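Sensor protein (PDB 3O5Y) is the GAF domain, probably a signal-sensing part, of a two-component histidine kinase that probably autophosphorylates on histidine with ATP to start a phosphorelay. Local coordinates at residues Tyr62-Asp67 with Arg108-Ser113. Sequence-based numbering, arbitrary orientation.
Sequences YWSALD and RVGVLS. With ACT (acetate ion), chain C.
Leu66 and Tyr62, one turn apart on helix 61-68, rest on Val111 of strand 108-116, a central strand of the antiparallel GAF-domain sheet. Helix 124-142 covers the sheet's other face. The segment axes approach to 8.9 Å, and their N-to-C directions lie 130° apart.

Val111 sends CG2 to Leu66 CG, at 3.6 Å, and CG1 over one face of the Tyr62 ring. Leu66 CD2 reaches Gly110 O. Val109 and Gly110 form a classic beta bulge opposite Ile102.

At the open end, Arg108 bends at chi2 and chi3, which places one face of its guanidinium against Leu66 CB. Its NH1 forms a salt bridge with Asp67 OD1 at 2.7 Å. The hydrogen bond within it is weak, with an N-H...O angle of 123°, although the carboxylate and guanidinium planes are nearly coplanar. NH2 meets the Trp63 ring at its edge, while Trp63 NE1 hydrogen-bonds to Ile55 O.

The buried end is polar. Tyr62 OH lies 2.7 Å from Ser113 OG, whose chi1 of -173° turns the hydroxyl toward the tyrosine. Tyr62 OH donates a 2.7 Å hydrogen bond to an acetate OXT at the ring edge; Ser27 OG and Arg25 NH1 bind this ion, probably from crystallisation.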
# COMPACT_ATOMS: atom_id res chain seq x y z
N TYR A 62 -5.14 -3.97 -5.59
CA TYR A 62 -4.93 -4.20 -4.16
C TYR A 62 -5.51 -5.57 -3.70
O TYR A 62 -4.84 -6.32 -2.99
CB TYR A 62 -5.49 -3.05 -3.31
CG TYR A 62 -4.86 -1.67 -3.54
CD1 TYR A 62 -5.44 -0.53 -2.98
CD2 TYR A 62 -3.74 -1.51 -4.34
CE1 TYR A 62 -4.88 0.73 -3.18
CE2 TYR A 62 -3.17 -0.26 -4.55
CZ TYR A 62 -3.74 0.86 -3.95
OH TYR A 62 -3.19 2.11 -4.16
N TRP A 63 -6.73 -5.89 -4.12
CA TRP A 63 -7.31 -7.20 -3.78
C TRP A 63 -6.57 -8.35 -4.45
O TRP A 63 -6.50 -9.45 -3.91
CB TRP A 63 -8.78 -7.27 -4.16
CG TRP A 63 -9.65 -6.76 -3.09
CD1 TRP A 63 -10.28 -5.57 -3.06
CD2 TRP A 63 -9.96 -7.41 -1.86
NE1 TRP A 63 -11.01 -5.43 -1.90
CE2 TRP A 63 -10.83 -6.56 -1.14
CE3 TRP A 63 -9.62 -8.66 -1.30
CZ2 TRP A 63 -11.36 -6.89 0.11
CZ3 TRP A 63 -10.13 -8.99 -0.06
CH2 TRP A 63 -11.00 -8.10 0.63
N SER A 64 -6.00 -8.08 -5.62
CA SER A 64 -5.25 -9.09 -6.32
C SER A 64 -4.00 -9.49 -5.52
O SER A 64 -3.67 -10.67 -5.44
CB SER A 64 -4.90 -8.57 -7.71
OG SER A 64 -4.19 -9.55 -8.43
N ALA A 65 -3.35 -8.51 -4.90
CA ALA A 65 -2.20 -8.76 -4.04
C ALA A 65 -2.60 -9.55 -2.80
O ALA A 65 -1.91 -10.48 -2.40
CB ALA A 65 -1.56 -7.44 -3.64
N LEU A 66 -3.73 -9.17 -2.20
CA LEU A 66 -4.27 -9.88 -1.06
C LEU A 66 -4.68 -11.30 -1.40
O LEU A 66 -4.38 -12.22 -0.62
CB LEU A 66 -5.46 -9.13 -0.46
CG LEU A 66 -5.23 -7.98 0.50
CD1 LEU A 66 -6.55 -7.32 0.80
CD2 LEU A 66 -4.56 -8.43 1.79
N ASP A 67 -5.36 -11.50 -2.53
CA ASP A 67 -5.82 -12.85 -2.91
C ASP A 67 -4.64 -13.76 -3.22
O ASP A 67 -4.62 -14.92 -2.80
CB ASP A 67 -6.81 -12.82 -4.09
CG ASP A 67 -8.16 -12.18 -3.74
OD1 ASP A 67 -8.59 -12.22 -2.55
OD2 ASP A 67 -8.83 -11.64 -4.66
N ARG A 108 -5.27 -11.84 6.87
CA ARG A 108 -4.93 -10.67 6.09
C ARG A 108 -5.31 -9.46 6.90
O ARG A 108 -6.35 -9.45 7.55
CB ARG A 108 -5.72 -10.63 4.80
CG ARG A 108 -5.57 -11.84 3.95
CD ARG A 108 -6.92 -12.24 3.46
NE ARG A 108 -6.89 -12.51 2.04
CZ ARG A 108 -7.97 -12.49 1.27
NH1 ARG A 108 -7.85 -12.75 -0.04
NH2 ARG A 108 -9.17 -12.21 1.80
N VAL A 109 -4.46 -8.45 6.85
CA VAL A 109 -4.56 -7.29 7.70
C VAL A 109 -4.83 -6.04 6.87
O VAL A 109 -5.58 -5.16 7.29
CB VAL A 109 -3.26 -7.15 8.54
CG1 VAL A 109 -3.06 -5.73 9.05
CG2 VAL A 109 -3.29 -8.11 9.69
N GLY A 110 -4.22 -5.96 5.70
CA GLY A 110 -4.37 -4.75 4.89
C GLY A 110 -3.46 -4.73 3.69
O GLY A 110 -2.98 -5.78 3.25
N VAL A 111 -3.23 -3.54 3.15
CA VAL A 111 -2.39 -3.38 1.98
C VAL A 111 -1.53 -2.14 2.16
O VAL A 111 -1.98 -1.13 2.71
CB VAL A 111 -3.24 -3.29 0.67
CG1 VAL A 111 -2.41 -2.78 -0.53
CG2 VAL A 111 -3.86 -4.64 0.35
N LEU A 112 -0.26 -2.25 1.74
CA LEU A 112 0.61 -1.08 1.62
C LEU A 112 0.87 -0.78 0.14
O LEU A 112 1.30 -1.66 -0.61
CB LEU A 112 1.93 -1.30 2.36
CG LEU A 112 2.85 -0.09 2.52
CD1 LEU A 112 2.24 0.88 3.53
CD2 LEU A 112 4.21 -0.51 3.01
N SER A 113 0.62 0.45 -0.25
CA SER A 113 0.73 0.87 -1.64
C SER A 113 1.81 1.94 -1.75
O SER A 113 1.66 3.02 -1.17
CB SER A 113 -0.61 1.45 -2.09
OG SER A 113 -0.57 1.71 -3.47
C ACT C . -5.18 4.90 -3.18
O ACT C . -5.94 4.45 -4.10
OXT ACT C . -4.26 4.16 -2.74
CH3 ACT C . -5.41 6.28 -2.66